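Local coordinates for protein endoglucanase (Mytilus edulis, PDB 1WC2) that hydrolyses internal beta-1,4-glucosidic linkages of cellulose-type polysaccharides as a family 45 glycoside hydrolase, is active on carboxymethylcellulose, and also has expansin activity, at residues Gln54-Ser59 against Trp152-Cys157; Gly66-Gln71 against Ser117-His122; Ile73-Thr78 against Leu131-Gly136; Lys95-Thr100 against Met143-Pro148. All blocks are in the same frame, centred on the assembly; numbering follows the deposited sequence. Where two conformers were deposited one is given.

Contact 1 (Gln54-Ser59 against Trp152-Cys157); sequences QMYFDS and WEVVNC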
loop_
_atom_site.group_PDB
_atom_site.type_symbol
_atom_site.label_atom_id
_atom_site.label_comp_id
_atom_site.label_asym_id
_atom_site.label_seq_id
_atom_site.Cartn_x
_atom_site.Cartn_y
_atom_site.Cartn_z
ATOM N N GLN A 54 -1.286 -5.805 8.147
ATOM C CA GLN A 54 -2.147 -5.672 9.328
ATOM C C GLN A 54 -1.638 -4.716 10.400
ATOM O O GLN A 54 -2.382 -3.836 10.838
ATOM C CB GLN A 54 -2.400 -7.054 9.958
ATOM C CG GLN A 54 -3.140 -7.001 11.326
ATOM C CD GLN A 54 -4.608 -6.563 11.222
ATOM O OE1 GLN A 54 -5.462 -7.355 10.799
ATOM N NE2 GLN A 54 -4.909 -5.321 11.614
ATOM N N MET A 55 -0.420 -4.903 10.884
ATOM C CA MET A 55 0.004 -4.091 12.030
ATOM C C MET A 55 0.174 -2.606 11.678
ATOM O O MET A 55 0.013 -1.743 12.549
ATOM C CB MET A 55 1.294 -4.640 12.637
ATOM C CG MET A 55 1.079 -5.798 13.578
ATOM S SD MET A 55 0.227 -5.262 15.077
ATOM C CE MET A 55 1.160 -4.233 15.736
ATOM N N TYR A 56 0.457 -2.297 10.410
ATOM C CA TYR A 56 0.427 -0.904 9.957
ATOM C C TYR A 56 -0.998 -0.374 9.760
ATOM O O TYR A 56 -1.313 0.767 10.138
ATOM C CB TYR A 56 1.266 -0.679 8.676
ATOM C CG TYR A 56 1.512 0.812 8.481
ATOM C CD1 TYR A 56 2.510 1.466 9.207
ATOM C CD2 TYR A 56 0.695 1.597 7.661
ATOM C CE1 TYR A 56 2.703 2.835 9.116
ATOM C CE2 TYR A 56 0.889 2.983 7.556
ATOM C CZ TYR A 56 1.900 3.588 8.292
ATOM O OH TYR A 56 2.109 4.958 8.236
ATOM N N PHE A 57 -1.874 -1.189 9.193
ATOM C CA PHE A 57 -3.285 -0.825 9.078
ATOM C C PHE A 57 -3.848 -0.387 10.441
ATOM O O PHE A 57 -4.519 0.654 10.567
ATOM C CB PHE A 57 -4.066 -2.021 8.502
ATOM C CG PHE A 57 -5.553 -1.778 8.344
ATOM C CD1 PHE A 57 -6.052 -1.125 7.229
ATOM C CD2 PHE A 57 -6.441 -2.191 9.325
ATOM C CE1 PHE A 57 -7.428 -0.903 7.101
ATOM C CE2 PHE A 57 -7.809 -1.971 9.195
ATOM C CZ PHE A 57 -8.302 -1.327 8.096
ATOM N N ASP A 58 -3.567 -1.197 11.452
ATOM C CA ASP A 58 -3.996 -0.936 12.821
ATOM C C ASP A 58 -3.187 -1.791 13.800
ATOM O O ASP A 58 -3.258 -3.025 13.763
ATOM C CB ASP A 58 -5.479 -1.254 13.021
ATOM C CG ASP A 58 -5.993 -0.660 14.300
ATOM O OD1 ASP A 58 -6.029 -1.398 15.323
ATOM O OD2 ASP A 58 -6.316 0.549 14.340
ATOM N N SER A 59 -2.445 -1.142 14.692
ATOM C CA SER A 59 -1.565 -1.850 15.625
ATOM C C SER A 59 -2.345 -2.638 16.681
ATOM O O SER A 59 -1.796 -3.567 17.281
ATOM C CB SER A 59 -0.607 -0.873 16.308
ATOM O OG SER A 59 -1.316 -0.037 17.180
ATOM N N TRP A 152 9.561 4.445 1.622
ATOM C CA TRP A 152 8.212 4.964 1.862
ATOM C C TRP A 152 8.208 6.115 2.870
ATOM O O TRP A 152 9.061 6.199 3.763
ATOM C CB TRP A 152 7.275 3.843 2.323
ATOM C CG TRP A 152 7.579 3.303 3.682
ATOM C CD1 TRP A 152 8.482 2.339 3.997
ATOM C CD2 TRP A 152 6.929 3.658 4.904
ATOM N NE1 TRP A 152 8.466 2.093 5.347
ATOM C CE2 TRP A 152 7.505 2.881 5.929
ATOM C CE3 TRP A 152 5.905 4.552 5.240
ATOM C CZ2 TRP A 152 7.086 2.971 7.261
ATOM C CZ3 TRP A 152 5.490 4.643 6.557
ATOM C CH2 TRP A 152 6.080 3.858 7.548
ATOM N N GLU A 153 7.219 6.987 2.735
ATOM C CA GLU A 153 7.036 8.125 3.637
ATOM C C GLU A 153 5.551 8.530 3.619
ATOM O O GLU A 153 4.850 8.305 2.624
ATOM C CB GLU A 153 7.923 9.295 3.198
ATOM C CG GLU A 153 7.513 9.829 1.842
ATOM C CD GLU A 153 8.494 10.801 1.206
ATOM O OE1 GLU A 153 8.678 11.904 1.771
ATOM O OE2 GLU A 153 9.050 10.480 0.129
ATOM N N VAL A 154 5.079 9.126 4.707
ATOM C CA VAL A 154 3.729 9.669 4.792
ATOM C C VAL A 154 3.699 11.073 4.177
ATOM O O VAL A 154 4.583 11.900 4.440
ATOM C CB VAL A 154 3.251 9.718 6.266
ATOM C CG1 VAL A 154 1.867 10.360 6.391
ATOM C CG2 VAL A 154 3.249 8.316 6.873
ATOM N N VAL A 155 2.689 11.335 3.348
ATOM C CA VAL A 155 2.505 12.626 2.683
ATOM C C VAL A 155 1.035 13.057 2.730
ATOM O O VAL A 155 0.144 12.254 3.015
ATOM C CB VAL A 155 2.975 12.576 1.207
ATOM C CG1 VAL A 155 4.479 12.339 1.119
ATOM C CG2 VAL A 155 2.223 11.512 0.418
ATOM N N ASN A 156 0.790 14.337 2.457
ATOM C CA ASN A 156 -0.558 14.895 2.341
ATOM C C ASN A 156 -1.187 14.461 1.022
ATOM O O ASN A 156 -0.634 14.701 -0.043
ATOM C CB ASN A 156 -0.475 16.425 2.406
ATOM C CG ASN A 156 -1.834 17.085 2.486
ATOM O OD1 ASN A 156 -2.671 16.909 1.617
ATOM N ND2 ASN A 156 -2.053 17.855 3.535
ATOM N N CYS A 157 -2.344 13.804 1.103
ATOM C CA CYS A 157 -3.047 13.304 -0.078
ATOM C C CYS A 157 -3.361 14.400 -1.106
ATOM O O CYS A 157 -3.266 14.170 -2.311
ATOM C CB CYS A 157 -4.367 12.653 0.345
ATOM S SG CYS A 157 -4.220 11.197 1.421
#
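Tyr56 of helix 54-57 reaches across to Trp152 and Val154 on strand 148-155. The two aromatic side chains come from opposite directions. With chi1 at -164°, the Tyr56 ring is turned beside its carbonyl carbon and points out from the helix to the strand. The close part is the meeting with Trp152. There Tyr56 CE1 lies 3.9 Å from Trp152 CH2, and Tyr56 OH lies 3.8 Å from Trp152 CZ3. The two rings are steeply inclined, at 78°, with their centroids 5.5 Å apart. CZ3 and CH2, at the far end of the indole, meet the outer part of the phenol obliquely.

The other side is looser. Val154 adds a single methyl, CG2, at 3.8 Å from Tyr56 OH, and this valine is largely open to solvent. Trp152 is partly exposed, while Tyr56 is buried. The polar ends of both rings are used elsewhere. Tyr56 OH is hydrogen-bonded to Gln71 OE1, and Trp152 NE1 to Ser15 OG. Ile99 of strand 94-100 also touches the phenol. A leucine in place of Tyr56 would probably leave Gln71 OE1 without its hydroxyl partner and open a gap beside the indole corner. Cys157, at the start of helix 157-163, is joined by a disulfide to Cys72 of strand 72-78.

Across the contact there is no hydrogen bond, so helix and strand are held here by van der Waals contact, while the hydroxyl, though it lies against carbon here, has its polar partner in Gln71.

Contact 2 (Gly66-Gln71 against Ser117-His122); sequences GQHCGQ and SQYGGH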
loop_
_atom_site.group_PDB
_atom_site.type_symbol
_atom_site.label_atom_id
_atom_site.label_comp_id
_atom_site.label_asym_id
_atom_site.label_seq_id
_atom_site.Cartn_x
_atom_site.Cartn_y
_atom_site.Cartn_z
ATOM N N GLY A 66 -9.214 1.002 10.647
ATOM C CA GLY A 66 -7.902 1.035 11.260
ATOM C C GLY A 66 -7.328 2.441 11.356
ATOM O O GLY A 66 -7.702 3.344 10.608
ATOM N N GLN A 67 -6.366 2.589 12.259
ATOM C CA GLN A 67 -5.600 3.832 12.463
ATOM C C GLN A 67 -5.202 4.529 11.171
ATOM O O GLN A 67 -5.280 5.761 11.073
ATOM C CB GLN A 67 -4.294 3.539 13.228
ATOM C CG GLN A 67 -4.451 3.144 14.692
ATOM C CD GLN A 67 -3.154 2.641 15.299
ATOM O OE1 GLN A 67 -2.427 1.845 14.687
ATOM N NE2 GLN A 67 -2.844 3.118 16.500
ATOM N N HIS A 68 -4.699 3.755 10.212
ATOM C CA HIS A 68 -4.092 4.326 9.020
ATOM C C HIS A 68 -4.983 4.297 7.781
ATOM O O HIS A 68 -4.516 4.594 6.691
ATOM C CB HIS A 68 -2.687 3.740 8.811
ATOM C CG HIS A 68 -1.713 4.228 9.842
ATOM N ND1 HIS A 68 -0.839 3.404 10.519
ATOM C CD2 HIS A 68 -1.521 5.471 10.348
ATOM C CE1 HIS A 68 -0.129 4.126 11.370
ATOM N NE2 HIS A 68 -0.528 5.382 11.288
ATOM N N CYS A 69 -6.274 4.006 7.956
ATOM C CA CYS A 69 -7.235 4.233 6.873
ATOM C C CYS A 69 -7.167 5.687 6.395
ATOM O O CYS A 69 -7.183 6.611 7.205
ATOM C CB CYS A 69 -8.664 3.948 7.342
ATOM S SG CYS A 69 -9.155 2.205 7.296
ATOM N N GLY A 70 -7.131 5.873 5.083
ATOM C CA GLY A 70 -7.120 7.202 4.479
ATOM C C GLY A 70 -5.765 7.892 4.417
ATOM O O GLY A 70 -5.661 8.998 3.865
ATOM N N GLN A 71 -4.728 7.275 4.988
ATOM C CA GLN A 71 -3.401 7.878 4.985
ATOM C C GLN A 71 -2.766 7.646 3.619
ATOM O O GLN A 71 -2.906 6.566 3.033
ATOM C CB GLN A 71 -2.530 7.254 6.071
ATOM C CG GLN A 71 -1.217 7.971 6.263
ATOM C CD GLN A 71 -0.369 7.330 7.333
ATOM O OE1 GLN A 71 0.025 6.166 7.201
ATOM N NE2 GLN A 71 -0.066 8.083 8.394
ATOM N N SER A 117 4.732 -6.145 14.610
ATOM C CA SER A 117 4.549 -4.830 15.225
ATOM C C SER A 117 4.375 -3.786 14.124
ATOM O O SER A 117 4.692 -4.043 12.956
ATOM C CB SER A 117 5.750 -4.506 16.121
ATOM O OG SER A 117 6.957 -4.604 15.385
ATOM N N GLN A 118 3.869 -2.612 14.492
ATOM C CA GLN A 118 3.593 -1.559 13.507
ATOM C C GLN A 118 4.862 -1.038 12.856
ATOM O O GLN A 118 4.880 -0.786 11.643
ATOM C CB GLN A 118 2.803 -0.403 14.127
ATOM C CG GLN A 118 2.435 0.681 13.097
ATOM C CD GLN A 118 1.273 1.564 13.510
ATOM O OE1 GLN A 118 1.475 2.665 14.040
ATOM N NE2 GLN A 118 0.057 1.096 13.277
ATOM N N TYR A 119 5.911 -0.882 13.666
ATOM C CA TYR A 119 7.253 -0.525 13.197
ATOM C C TYR A 119 8.243 -1.554 13.751
ATOM O O TYR A 119 7.995 -2.191 14.757
ATOM C CB TYR A 119 7.661 0.904 13.646
ATOM C CG TYR A 119 6.670 1.978 13.252
ATOM C CD1 TYR A 119 5.675 2.381 14.121
ATOM C CD2 TYR A 119 6.709 2.570 11.994
ATOM C CE1 TYR A 119 4.736 3.343 13.764
ATOM C CE2 TYR A 119 5.777 3.534 11.625
ATOM C CZ TYR A 119 4.793 3.911 12.517
ATOM O OH TYR A 119 3.862 4.865 12.155
ATOM N N GLY A 120 9.391 -1.691 13.092
ATOM C CA GLY A 120 10.499 -2.477 13.604
ATOM C C GLY A 120 10.405 -3.976 13.386
ATOM O O GLY A 120 11.346 -4.691 13.718
ATOM N N GLY A 121 9.268 -4.457 12.881
ATOM C CA GLY A 121 9.099 -5.862 12.547
ATOM C C GLY A 121 9.520 -6.193 11.128
ATOM O O GLY A 121 10.146 -5.383 10.457
ATOM N N HIS A 122 9.158 -7.386 10.660
ATOM C CA HIS A 122 9.584 -7.825 9.332
ATOM C C HIS A 122 8.619 -8.868 8.787
ATOM O O HIS A 122 8.109 -9.712 9.536
ATOM C CB HIS A 122 11.030 -8.389 9.388
ATOM C CG HIS A 122 11.160 -9.533 10.350
ATOM N ND1 HIS A 122 11.381 -9.345 11.699
ATOM C CD2 HIS A 122 10.991 -10.867 10.180
ATOM C CE1 HIS A 122 11.365 -10.516 12.313
ATOM N NE2 HIS A 122 11.146 -11.457 11.413
#
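Gln67 and His68 are the central residues of a type I beta turn, Gly66 to Cys69, and both meet Gln118 of the loop before strand 129-134. In the conformer given for Gln67, a hydrogen bond runs from Gln118 NE2 to Gln67 OE1, at 3.0 Å with an N-H...O angle of 149°. The donor is tilted 25° from the carbonyl plane of Gln67, and the two amide planes stand 44° apart. Gln118 has an extended chain beyond CG, which carries its amide over to the turn. The same NE2 is also bonded to Met55 O, and Gln67 OE1 receives a second bond from Ser59 N. In this copy each of these polar atoms would be held by two bonds.

His68 CE1 lies against the amide end of Gln118, nearest OE1 at 3.4 Å, and that oxygen sits at the edge of the imidazole near its plane. Tyr119 OH approaches the same CE1 less closely, at 4.1 Å. ND1 of His68 is bonded to Tyr56 O, and the ring stacks on that of Tyr56. These probably fix the rotation of the imidazole. One face of it carries Gln67 CB.

A type II turn from His68 to Gln71 follows at once, and Gly70 takes its positive-phi position. These consecutive turns, linked through Cys69 to Cys30, form a surface loop leading into strand 72-78 of the double-psi beta barrel.

Contact 3 (Ile73-Thr78 against Leu131-Gly136); sequences IKLTTT and LDLENG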
loop_
_atom_site.group_PDB
_atom_site.type_symbol
_atom_site.label_atom_id
_atom_site.label_comp_id
_atom_site.label_asym_id
_atom_site.label_seq_id
_atom_site.Cartn_x
_atom_site.Cartn_y
_atom_site.Cartn_z
ATOM N N ILE A 73 0.688 7.324 1.343
ATOM C CA ILE A 73 2.069 6.867 1.410
ATOM C C ILE A 73 2.716 7.061 0.038
ATOM O O ILE A 73 2.257 6.502 -0.956
ATOM C CB ILE A 73 2.145 5.358 1.776
ATOM C CG1 ILE A 73 1.357 5.034 3.048
ATOM C CG2 ILE A 73 3.620 4.917 1.839
ATOM C CD1 ILE A 73 1.897 5.653 4.262
ATOM N N LYS A 74 3.782 7.857 -0.004
ATOM C CA LYS A 74 4.575 8.057 -1.209
ATOM C C LYS A 74 5.665 6.996 -1.281
ATOM O O LYS A 74 6.482 6.874 -0.355
ATOM C CB LYS A 74 5.187 9.458 -1.219
ATOM C CG LYS A 74 5.984 9.768 -2.484
ATOM C CD LYS A 74 6.514 11.198 -2.502
ATOM C CE LYS A 74 7.337 11.503 -3.756
ATOM N NZ LYS A 74 7.980 12.845 -3.651
ATOM N N LEU A 75 5.652 6.210 -2.354
ATOM C CA LEU A 75 6.627 5.153 -2.586
ATOM C C LEU A 75 7.627 5.601 -3.636
ATOM O O LEU A 75 7.231 6.157 -4.661
ATOM C CB LEU A 75 5.923 3.891 -3.077
ATOM C CG LEU A 75 4.924 3.235 -2.114
ATOM C CD1 LEU A 75 4.389 1.951 -2.733
ATOM C CD2 LEU A 75 5.568 2.961 -0.765
ATOM N N THR A 76 8.912 5.351 -3.386
ATOM C CA THR A 76 9.989 5.622 -4.336
ATOM C C THR A 76 10.715 4.316 -4.640
ATOM O O THR A 76 11.132 3.607 -3.722
ATOM C CB THR A 76 10.960 6.658 -3.736
ATOM O OG1 THR A 76 10.249 7.880 -3.480
ATOM C CG2 THR A 76 12.079 6.997 -4.732
ATOM N N THR A 77 10.885 3.980 -5.920
ATOM C CA THR A 77 11.527 2.714 -6.273
ATOM C C THR A 77 13.020 2.761 -5.966
ATOM O O THR A 77 13.685 3.785 -6.179
ATOM C CB THR A 77 11.324 2.363 -7.756
ATOM O OG1 THR A 77 11.872 3.410 -8.572
ATOM C CG2 THR A 77 9.835 2.236 -8.097
ATOM N N THR A 78 13.549 1.665 -5.437
ATOM C CA THR A 78 14.988 1.531 -5.225
ATOM C C THR A 78 15.716 1.065 -6.486
ATOM O O THR A 78 16.935 1.216 -6.578
ATOM C CB THR A 78 15.305 0.512 -4.129
ATOM O OG1 THR A 78 14.855 -0.782 -4.562
ATOM C CG2 THR A 78 14.605 0.845 -2.799
ATOM N N LEU A 131 2.740 -3.146 1.190
ATOM C CA LEU A 131 1.511 -2.636 0.578
ATOM C C LEU A 131 1.123 -3.497 -0.623
ATOM O O LEU A 131 1.938 -3.727 -1.521
ATOM C CB LEU A 131 1.681 -1.187 0.117
ATOM C CG LEU A 131 1.937 -0.130 1.199
ATOM C CD1 LEU A 131 1.987 1.239 0.538
ATOM C CD2 LEU A 131 0.890 -0.117 2.310
ATOM N N ASP A 132 -0.115 -3.979 -0.632
ATOM C CA ASP A 132 -0.705 -4.552 -1.836
ATOM C C ASP A 132 -1.267 -3.367 -2.625
ATOM O O ASP A 132 -2.014 -2.556 -2.077
ATOM C CB ASP A 132 -1.820 -5.579 -1.541
ATOM C CG ASP A 132 -1.309 -6.962 -1.097
ATOM O OD1 ASP A 132 -0.102 -7.257 -1.158
ATOM O OD2 ASP A 132 -2.113 -7.819 -0.661
ATOM N N LEU A 133 -0.864 -3.238 -3.885
ATOM C CA LEU A 133 -1.242 -2.102 -4.719
ATOM C C LEU A 133 -2.328 -2.503 -5.714
ATOM O O LEU A 133 -2.139 -3.419 -6.512
ATOM C CB LEU A 133 -0.019 -1.581 -5.496
ATOM C CG LEU A 133 1.264 -1.318 -4.682
ATOM C CD1 LEU A 133 2.398 -0.846 -5.589
ATOM C CD2 LEU A 133 0.998 -0.328 -3.579
ATOM N N GLU A 134 -3.461 -1.813 -5.680
ATOM C CA GLU A 134 -4.518 -2.125 -6.635
ATOM C C GLU A 134 -4.037 -1.942 -8.077
ATOM O O GLU A 134 -3.513 -0.883 -8.436
ATOM C CB GLU A 134 -5.748 -1.273 -6.360
ATOM C CG GLU A 134 -6.899 -1.494 -7.342
ATOM C CD GLU A 134 -7.425 -2.941 -7.406
ATOM O OE1 GLU A 134 -7.620 -3.571 -6.336
ATOM O OE2 GLU A 134 -7.641 -3.462 -8.524
ATOM N N ASN A 135 -4.260 -2.969 -8.906
ATOM C CA ASN A 135 -3.729 -3.028 -10.277
ATOM C C ASN A 135 -4.694 -3.641 -11.297
ATOM O O ASN A 135 -4.287 -4.023 -12.403
ATOM C CB ASN A 135 -2.397 -3.775 -10.322
ATOM C CG ASN A 135 -1.651 -3.556 -11.639
ATOM O OD1 ASN A 135 -1.456 -2.409 -12.064
ATOM N ND2 ASN A 135 -1.244 -4.643 -12.292
ATOM N N GLY A 136 -5.966 -3.704 -10.930
ATOM C CA GLY A 136 -6.954 -4.315 -11.810
ATOM C C GLY A 136 -7.124 -3.588 -13.139
ATOM O O GLY A 136 -7.608 -4.178 -14.109
#
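Leu75 and Leu131 take nearly the same first torsion, with CG anti to the carbonyl carbon (chi1 -63° and -64°). In each the second torsion then stretches CD1 out away from the backbone. These extended methyls meet, with Leu75 CD1 4.1 Å from Leu131 CD1. Leu75 CD2 is almost as near, 4.2 Å from the same Leu131 CD1, so one methyl of Leu131 rests against the forked end of Leu75. Leu133 comes at Leu75 tip to tip, and its CD2 lies 4.2 Å from Leu75 CD1. Ile73 completes the group, with its branch methyl CG2 4.2 Å from Leu131 CD1.

The short segments of strands 72-78 and 129-134 cross almost at right angles, at 93°, with axes 11.4 Å apart. The strands are not paired with each other. Their facing leucines and isoleucine pack between the two strands in the interior of the barrel. Phe97, Thr150 and Trp152 also touch Leu75.

The other side of strand 129-134 carries Asp132, the probable proton donor. Glu134 OE1 is bonded to the backbone N of Asp24, the likely nucleophile, and its OE2 to His23 ND1. That same Glu134 OE2 is met by Gly136 N at 2.9 Å, from above the carboxylate plane.

All four touching residues are buried and wholly aliphatic. The contact between the strands therefore rests on methyl packing, and the polar side chains Asp132 and Glu134 point to the other side.

Contact 4 (Lys95-Thr100 against Met143-Pro148); sequences KTFMIT and MGWNNP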
loop_
_atom_site.group_PDB
_atom_site.type_symbol
_atom_site.label_atom_id
_atom_site.label_comp_id
_atom_site.label_asym_id
_atom_site.label_seq_id
_atom_site.Cartn_x
_atom_site.Cartn_y
_atom_site.Cartn_z
ATOM N N LYS A 95 5.163 7.352 -6.871
ATOM C CA LYS A 95 3.739 7.662 -6.868
ATOM C C LYS A 95 3.237 7.529 -5.427
ATOM O O LYS A 95 3.872 6.861 -4.597
ATOM C CB LYS A 95 2.941 6.705 -7.771
ATOM C CG LYS A 95 3.165 6.861 -9.278
ATOM C CD LYS A 95 2.725 8.214 -9.807
ATOM C CE LYS A 95 2.816 8.289 -11.332
ATOM N NZ LYS A 95 2.563 9.659 -11.846
ATOM N N THR A 96 2.087 8.136 -5.155
ATOM C CA THR A 96 1.477 8.130 -3.831
ATOM C C THR A 96 0.170 7.322 -3.836
ATOM O O THR A 96 -0.676 7.483 -4.734
ATOM C CB THR A 96 1.234 9.577 -3.378
ATOM O OG1 THR A 96 2.489 10.234 -3.159
ATOM C CG2 THR A 96 0.495 9.649 -2.041
ATOM N N PHE A 97 0.012 6.480 -2.817
ATOM C CA PHE A 97 -1.109 5.559 -2.682
ATOM C C PHE A 97 -1.870 5.859 -1.401
ATOM O O PHE A 97 -1.277 6.002 -0.334
ATOM C CB PHE A 97 -0.602 4.107 -2.666
ATOM C CG PHE A 97 0.116 3.708 -3.927
ATOM C CD1 PHE A 97 1.440 4.074 -4.128
ATOM C CD2 PHE A 97 -0.530 2.989 -4.922
ATOM C CE1 PHE A 97 2.103 3.752 -5.303
ATOM C CE2 PHE A 97 0.138 2.652 -6.102
ATOM C CZ PHE A 97 1.454 3.037 -6.289
ATOM N N MET A 98 -3.194 5.919 -1.480
ATOM C CA MET A 98 -4.036 6.013 -0.284
ATOM C C MET A 98 -4.353 4.616 0.256
ATOM O O MET A 98 -4.791 3.745 -0.510
ATOM C CB MET A 98 -5.348 6.735 -0.592
ATOM C CG MET A 98 -6.264 6.848 0.632
ATOM S SD MET A 98 -7.805 7.751 0.308
ATOM C CE MET A 98 -7.168 9.470 0.305
ATOM N N ILE A 99 -4.175 4.417 1.564
ATOM C CA ILE A 99 -4.581 3.166 2.204
ATOM C C ILE A 99 -6.115 3.139 2.294
ATOM O O ILE A 99 -6.721 3.973 2.974
ATOM C CB ILE A 99 -3.938 3.015 3.606
ATOM C CG1 ILE A 99 -2.412 2.882 3.479
ATOM C CG2 ILE A 99 -4.540 1.828 4.351
ATOM C CD1 ILE A 99 -1.655 3.008 4.804
ATOM N N THR A 100 -6.731 2.188 1.590
ATOM C CA THR A 100 -8.179 2.002 1.630
ATOM C C THR A 100 -8.581 0.621 2.131
ATOM O O THR A 100 -9.775 0.344 2.250
ATOM C CB THR A 100 -8.818 2.217 0.234
ATOM O OG1 THR A 100 -8.256 1.261 -0.685
ATOM C CG2 THR A 100 -8.561 3.635 -0.293
ATOM N N MET A 143 3.069 1.458 -15.597
ATOM C CA MET A 143 4.291 2.230 -15.354
ATOM C C MET A 143 5.557 1.375 -15.342
ATOM O O MET A 143 6.636 1.873 -15.045
ATOM C CB MET A 143 4.237 2.909 -13.984
ATOM C CG MET A 143 3.069 3.799 -13.752
ATOM S SD MET A 143 3.219 4.750 -12.211
ATOM C CE MET A 143 2.999 3.488 -10.940
ATOM N N GLY A 144 5.437 0.084 -15.630
ATOM C CA GLY A 144 6.582 -0.803 -15.545
ATOM C C GLY A 144 6.916 -1.235 -14.122
ATOM O O GLY A 144 7.990 -1.774 -13.885
ATOM N N TRP A 145 6.007 -0.993 -13.182
ATOM C CA TRP A 145 6.210 -1.430 -11.793
ATOM C C TRP A 145 5.667 -2.863 -11.591
ATOM O O TRP A 145 4.446 -3.074 -11.465
ATOM C CB TRP A 145 5.481 -0.512 -10.815
ATOM C CG TRP A 145 6.001 0.895 -10.604
ATOM C CD1 TRP A 145 6.628 1.722 -11.507
ATOM C CD2 TRP A 145 5.822 1.671 -9.411
ATOM N NE1 TRP A 145 6.886 2.940 -10.920
ATOM C CE2 TRP A 145 6.395 2.939 -9.636
ATOM C CE3 TRP A 145 5.247 1.409 -8.152
ATOM C CZ2 TRP A 145 6.404 3.942 -8.657
ATOM C CZ3 TRP A 145 5.254 2.399 -7.184
ATOM C CH2 TRP A 145 5.834 3.648 -7.440
ATOM N N ASN A 146 6.579 -3.831 -11.570
ATOM C CA ASN A 146 6.273 -5.236 -11.266
ATOM C C ASN A 146 6.769 -5.529 -9.845
ATOM O O ASN A 146 7.908 -5.938 -9.651
ATOM C CB ASN A 146 6.942 -6.156 -12.308
ATOM C CG ASN A 146 6.745 -7.658 -12.039
ATOM O OD1 ASN A 146 7.378 -8.506 -12.708
ATOM N ND2 ASN A 146 5.884 -7.999 -11.108
ATOM N N ASN A 147 5.910 -5.276 -8.864
ATOM C CA ASN A 147 6.236 -5.471 -7.450
ATOM C C ASN A 147 7.589 -4.878 -7.039
ATOM O O ASN A 147 8.441 -5.560 -6.443
ATOM C CB ASN A 147 6.164 -6.958 -7.098
ATOM C CG ASN A 147 4.817 -7.558 -7.428
ATOM O OD1 ASN A 147 3.860 -6.829 -7.698
ATOM N ND2 ASN A 147 4.725 -8.878 -7.380
ATOM N N PRO A 148 7.808 -3.594 -7.324
ATOM C CA PRO A 148 9.104 -3.002 -6.993
ATOM C C PRO A 148 9.369 -2.973 -5.487
ATOM O O PRO A 148 8.449 -2.829 -4.689
ATOM C CB PRO A 148 8.968 -1.564 -7.514
ATOM C CG PRO A 148 7.514 -1.289 -7.453
ATOM C CD PRO A 148 6.881 -2.579 -7.868
#
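Lys95 and Phe97 on strand 94-100 meet Met143 and Trp145 in three ways. The first is aliphatic carbon against sulfur. Lys95 CG touches Met143 SD at 3.6 Å, and the bend at chi2 (-63°) turns the lysine chain so that CE meets SD as well, at 3.7 Å. Its NZ continues away to a salt bridge with Asp164.

The second is aromatic. Trp145 CZ3 sits at the edge of the Phe97 ring, near its plane, 3.9 Å from CE1. The two side chains pass alongside, running opposite ways. Within the same loop as Trp145, Met143 lays its CE on the middle of one indole face, at a height of 3.6 Å.

The third brings the indole to the backbone, where Trp145 CH2 lies 3.8 Å from Lys95 N. Thr77, Leu93 and Val140 also touch Trp145. A serine at Trp145 would probably open a gap at the Phe97 edge and leave the Met143 methyl without the face it lies on.

Trp145, buried and coming from the loop before strand 148-155, packs against strand 94-100 of the double-psi beta barrel of family 45 endoglucanases.

From the N terminus, the chain first passes 54-59, then 66-71, 73-78 and 95-100, and later returns through their partners in the same order except for the first. Contact 1 closes the longest loop, since its second segment, 152-157, comes last and encloses the other three. Contacts 2, 3 and 4 all cross one another, because each starts before the previous one closes and closes after it. Such interlaced connections fit a double-psi barrel. Contacts 3 and 4 lie close together, with centres about 2 Å apart, and share the barrel interior through paired strands 72-78 and 94-100. Contact 1 joins helix 54-57 to barrel strand 148-155, while contact 2 joins two surface loops beside it.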